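Local coordinates for protein dihydrodipicolinate synthase (Rhodopseudomonas palustris, PDB 3DZ1) that probably acts as a pyruvate-dependent lyase of the DapA family, forming 4-hydroxy-tetrahydrodipicolinate on the way to lysine, at residues E8-A16 with D214-P223; L197-L205 with L249-Q257. All coordinates share one frame; numbering follows the deposited sequence.

Interaction 1 of 2, residues E8-A16 with D214-P223; sequences EAAGTFAIA and DGAMTGYCFP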
loop_
_atom_site.group_PDB
_atom_site.type_symbol
_atom_site.label_atom_id
_atom_site.label_comp_id
_atom_site.label_asym_id
_atom_site.label_seq_id
_atom_site.Cartn_x
_atom_site.Cartn_y
_atom_site.Cartn_z
ATOM N N GLU A 8 2.738 -30.436 18.217
ATOM C CA GLU A 8 3.340 -31.595 17.569
ATOM C C GLU A 8 2.680 -31.947 16.244
ATOM O O GLU A 8 3.066 -32.922 15.602
ATOM C CB GLU A 8 3.306 -32.813 18.498
ATOM C CG GLU A 8 4.208 -32.700 19.736
ATOM C CD GLU A 8 3.703 -31.690 20.758
ATOM O OE1 GLU A 8 2.530 -31.803 21.171
ATOM O OE2 GLU A 8 4.480 -30.792 21.158
ATOM N N ALA A 9 1.686 -31.162 15.835
ATOM C CA ALA A 9 1.004 -31.407 14.569
ATOM C C ALA A 9 2.048 -31.431 13.454
ATOM O O ALA A 9 2.961 -30.603 13.430
ATOM C CB ALA A 9 -0.025 -30.312 14.303
ATOM N N ALA A 10 1.914 -32.381 12.536
ATOM C CA ALA A 10 2.864 -32.507 11.438
ATOM C C ALA A 10 2.212 -33.185 10.240
ATOM O O ALA A 10 1.019 -33.479 10.255
ATOM C CB ALA A 10 4.078 -33.313 11.894
ATOM N N GLY A 11 3.003 -33.432 9.201
ATOM C CA GLY A 11 2.461 -34.086 8.028
ATOM C C GLY A 11 1.866 -33.130 7.017
ATOM O O GLY A 11 2.371 -32.030 6.811
ATOM N N THR A 12 0.778 -33.546 6.386
ATOM C CA THR A 12 0.144 -32.713 5.379
ATOM C C THR A 12 -1.287 -32.337 5.738
ATOM O O THR A 12 -2.122 -33.206 5.979
ATOM C CB THR A 12 0.148 -33.432 4.008
ATOM O OG1 THR A 12 1.494 -33.780 3.651
ATOM C CG2 THR A 12 -0.445 -32.536 2.927
ATOM N N PHE A 13 -1.559 -31.036 5.790
ATOM C CA PHE A 13 -2.902 -30.537 6.064
ATOM C C PHE A 13 -3.421 -29.954 4.757
ATOM O O PHE A 13 -2.810 -29.051 4.192
ATOM C CB PHE A 13 -2.887 -29.436 7.131
ATOM C CG PHE A 13 -2.934 -29.953 8.541
ATOM C CD1 PHE A 13 -1.909 -30.751 9.040
ATOM C CD2 PHE A 13 -4.004 -29.636 9.373
ATOM C CE1 PHE A 13 -1.946 -31.229 10.351
ATOM C CE2 PHE A 13 -4.055 -30.107 10.689
ATOM C CZ PHE A 13 -3.023 -30.905 11.178
ATOM N N ALA A 14 -4.544 -30.461 4.269
ATOM C CA ALA A 14 -5.092 -29.958 3.018
ATOM C C ALA A 14 -5.973 -28.728 3.239
ATOM O O ALA A 14 -6.797 -28.706 4.142
ATOM C CB ALA A 14 -5.893 -31.059 2.327
ATOM N N ILE A 15 -5.783 -27.695 2.424
ATOM C CA ILE A 15 -6.614 -26.499 2.531
ATOM C C ILE A 15 -7.770 -26.751 1.574
ATOM O O ILE A 15 -7.591 -26.788 0.356
ATOM C CB ILE A 15 -5.867 -25.229 2.099
ATOM C CG1 ILE A 15 -4.601 -25.056 2.947
ATOM C CG2 ILE A 15 -6.786 -24.014 2.274
ATOM C CD1 ILE A 15 -3.743 -23.870 2.551
ATOM N N ALA A 16 -8.957 -26.931 2.138
ATOM C CA ALA A 16 -10.140 -27.233 1.351
ATOM C C ALA A 16 -10.901 -26.065 0.753
ATOM O O ALA A 16 -11.207 -25.085 1.429
ATOM C CB ALA A 16 -11.103 -28.073 2.190
ATOM N N ASP A 214 7.546 -28.875 9.929
ATOM C CA ASP A 214 6.926 -30.138 10.321
ATOM C C ASP A 214 6.104 -30.743 9.199
ATOM O O ASP A 214 5.792 -31.936 9.214
ATOM C CB ASP A 214 6.025 -29.933 11.542
ATOM C CG ASP A 214 6.810 -29.612 12.782
ATOM O OD1 ASP A 214 7.658 -30.441 13.174
ATOM O OD2 ASP A 214 6.586 -28.536 13.366
ATOM N N GLY A 215 5.752 -29.915 8.226
ATOM C CA GLY A 215 4.960 -30.401 7.120
ATOM C C GLY A 215 4.397 -29.279 6.279
ATOM O O GLY A 215 4.929 -28.162 6.263
ATOM N N ALA A 216 3.304 -29.575 5.589
ATOM C CA ALA A 216 2.678 -28.598 4.712
ATOM C C ALA A 216 1.184 -28.415 4.939
ATOM O O ALA A 216 0.476 -29.355 5.306
ATOM C CB ALA A 216 2.909 -29.006 3.258
HETATM N N MSE A 217 0.723 -27.187 4.739
HETATM C CA MSE A 217 -0.698 -26.877 4.809
HETATM C C MSE A 217 -0.860 -26.368 3.390
HETATM O O MSE A 217 -0.557 -25.210 3.089
HETATM C CB MSE A 217 -1.013 -25.774 5.814
HETATM C CG MSE A 217 -2.520 -25.611 5.989
HETATM SE SE MSE A 217 -3.042 -24.283 7.280
HETATM C CE MSE A 217 -2.505 -25.217 8.873
ATOM N N THR A 218 -1.329 -27.257 2.521
ATOM C CA THR A 218 -1.435 -26.972 1.100
ATOM C C THR A 218 -2.799 -27.003 0.428
ATOM O O THR A 218 -3.639 -27.848 0.725
ATOM C CB THR A 218 -0.527 -27.951 0.323
ATOM O OG1 THR A 218 -0.687 -27.749 -1.083
ATOM C CG2 THR A 218 -0.889 -29.391 0.667
ATOM N N GLY A 219 -2.986 -26.072 -0.504
ATOM C CA GLY A 219 -4.209 -26.000 -1.280
ATOM C C GLY A 219 -3.941 -26.605 -2.654
ATOM O O GLY A 219 -4.806 -26.596 -3.528
ATOM N N TYR A 220 -2.732 -27.136 -2.840
ATOM C CA TYR A 220 -2.333 -27.756 -4.106
ATOM C C TYR A 220 -3.282 -28.898 -4.480
ATOM O O TYR A 220 -3.656 -29.706 -3.623
ATOM C CB TYR A 220 -0.895 -28.276 -3.991
ATOM C CG TYR A 220 -0.339 -28.881 -5.262
ATOM C CD1 TYR A 220 -0.394 -28.188 -6.475
ATOM C CD2 TYR A 220 0.262 -30.139 -5.248
ATOM C CE1 TYR A 220 0.134 -28.740 -7.643
ATOM C CE2 TYR A 220 0.794 -30.697 -6.407
ATOM C CZ TYR A 220 0.727 -29.994 -7.600
ATOM O OH TYR A 220 1.259 -30.552 -8.741
ATOM N N CYS A 221 -3.659 -28.963 -5.759
ATOM C CA CYS A 221 -4.590 -29.984 -6.243
ATOM C C CYS A 221 -4.113 -31.434 -6.171
ATOM O O CYS A 221 -4.855 -32.351 -6.522
ATOM C CB CYS A 221 -5.058 -29.652 -7.671
ATOM S SG CYS A 221 -3.755 -29.415 -8.890
ATOM N N PHE A 222 -2.875 -31.644 -5.730
ATOM C CA PHE A 222 -2.353 -32.995 -5.561
ATOM C C PHE A 222 -1.790 -33.117 -4.152
ATOM O O PHE A 222 -0.598 -33.360 -3.955
ATOM C CB PHE A 222 -1.279 -33.310 -6.601
ATOM C CG PHE A 222 -1.840 -33.672 -7.944
ATOM C CD1 PHE A 222 -2.265 -34.972 -8.205
ATOM C CD2 PHE A 222 -1.985 -32.706 -8.937
ATOM C CE1 PHE A 222 -2.830 -35.305 -9.438
ATOM C CE2 PHE A 222 -2.547 -33.029 -10.172
ATOM C CZ PHE A 222 -2.971 -34.332 -10.422
ATOM N N PRO A 223 -2.653 -32.937 -3.140
ATOM C CA PRO A 223 -2.181 -33.038 -1.758
ATOM C C PRO A 223 -1.652 -34.442 -1.512
ATOM O O PRO A 223 -0.770 -34.644 -0.678
ATOM C CB PRO A 223 -3.431 -32.719 -0.942
ATOM C CG PRO A 223 -4.534 -33.247 -1.812
ATOM C CD PRO A 223 -4.117 -32.780 -3.185
#
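Ile-15 and Met-217 meet because their first torsions send them to one another: CG1 of Ile-15 stands beside its own backbone N (chi1 -58°), while CG of Met-217, a selenomethionine, lies anti to its N (chi1 -172°). The two methylene carbons, Ile-15 CG1 and Met-217 CG, come within 3.7 Å, and the CD1 methyl of Ile-15 rests against Met-217 O at 3.5 Å. Phe-13 adds its CB, 4.0 Å from Met-217 CG, but its ring turns away from strand 215-218, toward Leu-197. The backbones that carry these side chains run parallel, their axes 7° apart. Phe-13 is gripped through both backbone polar atoms: its N donates almost straight to Ala-216 O at 2.7 Å, and its O accepts from Thr-218 N. Gly-11 and Ile-15 continue the ladder, with Ile-15 N reaching Thr-218 O from above the carbonyl plane. In this eight-stranded TIM barrel these are the first and last strands, so the ladder is the seam that closes the cylinder. Met-217, predicted to bind pyruvate, points to the same face as Phe-13, beside Lys-169 of strand 165-170. Across the sheet, on the face covered by helix 223-234, the methyls Thr-12 CG2 and Thr-218 CG2 touch at 3.9 Å. Thr-218 OG1 accepts from Tyr-220 N at 2.8 Å, an ST turn that bends the chain as it leaves the strand. Gly-215 is tightly placed, since a CB there would run into Gly-11 O. At the strands' beginning, Ala-10 CB touches Asp-214 CB at 3.9 Å, and the Asp-214 carboxylate forms a salt bridge with Arg-183.

Interaction 2 of 2, residues L197-L205 with L249-Q257; sequences LCGNGGLFL and LPLIRYEHQ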
loop_
_atom_site.group_PDB
_atom_site.type_symbol
_atom_site.label_atom_id
_atom_site.label_comp_id
_atom_site.label_asym_id
_atom_site.label_seq_id
_atom_site.Cartn_x
_atom_site.Cartn_y
_atom_site.Cartn_z
ATOM N N LEU A 197 3.860 -25.461 9.668
ATOM C CA LEU A 197 3.383 -26.055 8.425
ATOM C C LEU A 197 3.512 -24.948 7.397
ATOM O O LEU A 197 3.135 -23.801 7.653
ATOM C CB LEU A 197 1.931 -26.513 8.549
ATOM C CG LEU A 197 1.656 -27.625 9.564
ATOM C CD1 LEU A 197 0.254 -28.153 9.336
ATOM C CD2 LEU A 197 2.677 -28.758 9.410
ATOM N N CYS A 198 4.038 -25.292 6.231
ATOM C CA CYS A 198 4.279 -24.301 5.200
ATOM C C CYS A 198 3.239 -24.155 4.113
ATOM O O CYS A 198 2.559 -25.114 3.733
ATOM C CB CYS A 198 5.650 -24.560 4.585
ATOM S SG CYS A 198 6.946 -24.549 5.847
ATOM N N GLY A 199 3.138 -22.926 3.612
ATOM C CA GLY A 199 2.185 -22.618 2.568
ATOM C C GLY A 199 2.799 -21.940 1.359
ATOM O O GLY A 199 3.763 -22.436 0.775
ATOM N N ASN A 200 2.241 -20.789 0.997
ATOM C CA ASN A 200 2.681 -20.041 -0.178
ATOM C C ASN A 200 2.676 -20.959 -1.395
ATOM O O ASN A 200 3.645 -21.013 -2.153
ATOM C CB ASN A 200 4.079 -19.438 0.022
ATOM C CG ASN A 200 4.459 -18.478 -1.099
ATOM O OD1 ASN A 200 3.598 -17.813 -1.665
ATOM N ND2 ASN A 200 5.746 -18.394 -1.412
ATOM N N GLY A 201 1.570 -21.684 -1.559
ATOM C CA GLY A 201 1.401 -22.589 -2.683
ATOM C C GLY A 201 2.352 -23.767 -2.759
ATOM O O GLY A 201 2.344 -24.497 -3.747
ATOM N N GLY A 202 3.171 -23.950 -1.726
ATOM C CA GLY A 202 4.125 -25.045 -1.713
ATOM C C GLY A 202 5.329 -24.763 -2.595
ATOM O O GLY A 202 6.101 -25.667 -2.916
ATOM N N LEU A 203 5.497 -23.501 -2.977
ATOM C CA LEU A 203 6.587 -23.097 -3.853
ATOM C C LEU A 203 7.975 -23.466 -3.331
ATOM O O LEU A 203 8.880 -23.728 -4.119
ATOM C CB LEU A 203 6.503 -21.588 -4.114
ATOM C CG LEU A 203 7.227 -21.021 -5.338
ATOM C CD1 LEU A 203 6.595 -21.566 -6.609
ATOM C CD2 LEU A 203 7.131 -19.498 -5.317
ATOM N N PHE A 204 8.147 -23.494 -2.010
ATOM C CA PHE A 204 9.443 -23.846 -1.428
ATOM C C PHE A 204 9.396 -25.040 -0.474
ATOM O O PHE A 204 10.295 -25.218 0.350
ATOM C CB PHE A 204 10.046 -22.643 -0.693
ATOM C CG PHE A 204 10.667 -21.633 -1.610
ATOM C CD1 PHE A 204 9.873 -20.743 -2.329
ATOM C CD2 PHE A 204 12.042 -21.619 -1.809
ATOM C CE1 PHE A 204 10.440 -19.856 -3.236
ATOM C CE2 PHE A 204 12.621 -20.735 -2.713
ATOM C CZ PHE A 204 11.815 -19.850 -3.430
ATOM N N LEU A 205 8.368 -25.872 -0.597
ATOM C CA LEU A 205 8.228 -27.021 0.294
ATOM C C LEU A 205 9.454 -27.930 0.355
ATOM O O LEU A 205 9.791 -28.462 1.421
ATOM C CB LEU A 205 7.005 -27.855 -0.100
ATOM C CG LEU A 205 6.682 -28.981 0.888
ATOM C CD1 LEU A 205 6.431 -28.397 2.275
ATOM C CD2 LEU A 205 5.468 -29.756 0.402
ATOM N N LEU A 249 6.559 -29.171 -9.566
ATOM C CA LEU A 249 6.800 -27.731 -9.571
ATOM C C LEU A 249 6.155 -26.956 -10.722
ATOM O O LEU A 249 5.650 -25.851 -10.517
ATOM C CB LEU A 249 8.305 -27.451 -9.521
ATOM C CG LEU A 249 8.683 -25.984 -9.301
ATOM C CD1 LEU A 249 8.003 -25.454 -8.040
ATOM C CD2 LEU A 249 10.198 -25.865 -9.187
ATOM N N PRO A 250 6.163 -27.512 -11.945
ATOM C CA PRO A 250 5.542 -26.774 -13.050
ATOM C C PRO A 250 4.072 -26.461 -12.771
ATOM O O PRO A 250 3.612 -25.350 -13.027
ATOM C CB PRO A 250 5.723 -27.719 -14.236
ATOM C CG PRO A 250 7.042 -28.354 -13.932
ATOM C CD PRO A 250 6.892 -28.689 -12.450
ATOM N N LEU A 251 3.338 -27.436 -12.238
ATOM C CA LEU A 251 1.923 -27.236 -11.930
ATOM C C LEU A 251 1.763 -26.454 -10.639
ATOM O O LEU A 251 0.848 -25.647 -10.504
ATOM C CB LEU A 251 1.196 -28.580 -11.829
ATOM C CG LEU A 251 -0.308 -28.513 -11.549
ATOM C CD1 LEU A 251 -1.004 -27.709 -12.641
ATOM C CD2 LEU A 251 -0.872 -29.931 -11.472
ATOM N N ILE A 252 2.645 -26.696 -9.676
ATOM C CA ILE A 252 2.589 -25.961 -8.421
ATOM C C ILE A 252 2.700 -24.467 -8.724
ATOM O O ILE A 252 1.929 -23.657 -8.203
ATOM C CB ILE A 252 3.751 -26.370 -7.479
ATOM C CG1 ILE A 252 3.480 -27.763 -6.907
ATOM C CG2 ILE A 252 3.927 -25.328 -6.371
ATOM C CD1 ILE A 252 4.635 -28.349 -6.110
ATOM N N ARG A 253 3.652 -24.093 -9.575
ATOM C CA ARG A 253 3.818 -22.680 -9.890
ATOM C C ARG A 253 2.690 -22.118 -10.746
ATOM O O ARG A 253 2.356 -20.940 -10.625
ATOM C CB ARG A 253 5.183 -22.415 -10.550
ATOM C CG ARG A 253 5.398 -23.068 -11.880
ATOM C CD ARG A 253 4.850 -22.236 -13.037
ATOM N NE ARG A 253 4.604 -23.118 -14.165
ATOM C CZ ARG A 253 5.062 -22.935 -15.398
ATOM N NH1 ARG A 253 5.804 -21.878 -15.693
ATOM N NH2 ARG A 253 4.783 -23.834 -16.330
ATOM N N TYR A 254 2.090 -22.946 -11.595
ATOM C CA TYR A 254 0.989 -22.462 -12.430
ATOM C C TYR A 254 -0.208 -22.130 -11.537
ATOM O O TYR A 254 -0.882 -21.118 -11.736
ATOM C CB TYR A 254 0.574 -23.512 -13.471
ATOM C CG TYR A 254 -0.253 -22.934 -14.605
ATOM C CD1 TYR A 254 0.349 -22.521 -15.792
ATOM C CD2 TYR A 254 -1.632 -22.753 -14.469
ATOM C CE1 TYR A 254 -0.403 -21.940 -16.820
ATOM C CE2 TYR A 254 -2.388 -22.172 -15.484
ATOM C CZ TYR A 254 -1.769 -21.767 -16.656
ATOM O OH TYR A 254 -2.512 -21.177 -17.656
ATOM N N GLU A 255 -0.459 -22.984 -10.547
ATOM C CA GLU A 255 -1.572 -22.790 -9.620
ATOM C C GLU A 255 -1.281 -21.647 -8.649
ATOM O O GLU A 255 -2.198 -21.059 -8.070
ATOM C CB GLU A 255 -1.826 -24.075 -8.824
ATOM C CG GLU A 255 -3.122 -24.066 -8.030
ATOM C CD GLU A 255 -3.214 -25.212 -7.037
ATOM O OE1 GLU A 255 -3.144 -26.380 -7.460
ATOM O OE2 GLU A 255 -3.360 -24.941 -5.827
ATOM N N HIS A 256 0.003 -21.355 -8.470
ATOM C CA HIS A 256 0.453 -20.295 -7.572
ATOM C C HIS A 256 0.334 -18.917 -8.220
ATOM O O HIS A 256 1.285 -18.142 -8.233
ATOM C CB HIS A 256 1.909 -20.553 -7.165
ATOM C CG HIS A 256 2.446 -19.582 -6.159
ATOM N ND1 HIS A 256 1.919 -19.453 -4.893
ATOM C CD2 HIS A 256 3.475 -18.703 -6.230
ATOM C CE1 HIS A 256 2.599 -18.537 -4.226
ATOM N NE2 HIS A 256 3.549 -18.066 -5.013
ATOM N N GLN A 257 -0.830 -18.626 -8.782
ATOM C CA GLN A 257 -1.076 -17.331 -9.401
ATOM C C GLN A 257 -2.295 -16.731 -8.719
ATOM O O GLN A 257 -3.312 -17.399 -8.567
ATOM C CB GLN A 257 -1.355 -17.485 -10.899
ATOM C CG GLN A 257 -0.131 -17.734 -11.748
ATOM C CD GLN A 257 -0.477 -17.872 -13.219
ATOM O OE1 GLN A 257 -1.062 -18.872 -13.641
ATOM N NE2 GLN A 257 -0.129 -16.860 -14.005
HETATM O O HOH W 1 0.620 -23.828 -5.802
#
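Gly-201 and His-256 bring the two backbones closest, their CA atoms 5.5 Å apart, where the loop after strand 195-198 passes the C-terminal end of helix 238-255. Gly-201 has positive phi, and a CB on it would clash with His-256 ND1, so the bare CA lets the imidazole lie close. That ring reaches the loop because its CG is anti to the backbone N (chi1 -176°). The Asn-200 amide, turned 77° from the ring, is modelled too close to its CE1 for the detail to be trusted. Leu-203 crosses the histidine side chain at about a right angle, and its CD2 methyl packs 3.9 Å from His-256 CD2. Replacing His-256 with an alanine would probably open a gap between the loop and the helix end, leaving the Leu-203 methyl and the bare Gly-201 CA without the ring that covers them. One turn earlier, CG2 of Ile-252 comes to 3.2 Å from Gly-201 O. A water bridges the backbones here, donating to Gly-201 O at 2.8 Å and to Ile-252 O at 2.7 Å, and thus joins two carbonyl oxygens, both acceptors, that cannot bond to each other. Earlier in the helix, the CD1 methyls of Leu-203 and Leu-249 approach to 4.4 Å. Arg-253 turns its polar end elsewhere: NE donates in the guanidinium plane to Pro-250 O, and the group forms a salt bridge with Asp-206 of the second subunit. The contact thus lies between the barrel and the C-terminal helices, with helix 289-301 packing on Leu-251 and Tyr-254 and strand 215-218 bordering Leu-197 and Leu-205.

From the N terminus, the chain enters the barrel through strand 11-15 and runs through the intervening strands and helices before residues 214-223 return to it; interaction 1 closes this loop of nearly two hundred residues. Residues 197-205 come before that return and find their partner only later, at 249-257, so interaction 2 closes a shorter loop, of 43 residues, that crosses the first. The two are joined in the sheet, where strands 195-198 and 215-218 are neighbours: Met-217 N lies 2.9 Å from Cys-198 O, a probable hydrogen bond. Together they tie the barrel's first, seventh and eighth strands to helix 238-255 in the C-terminal part.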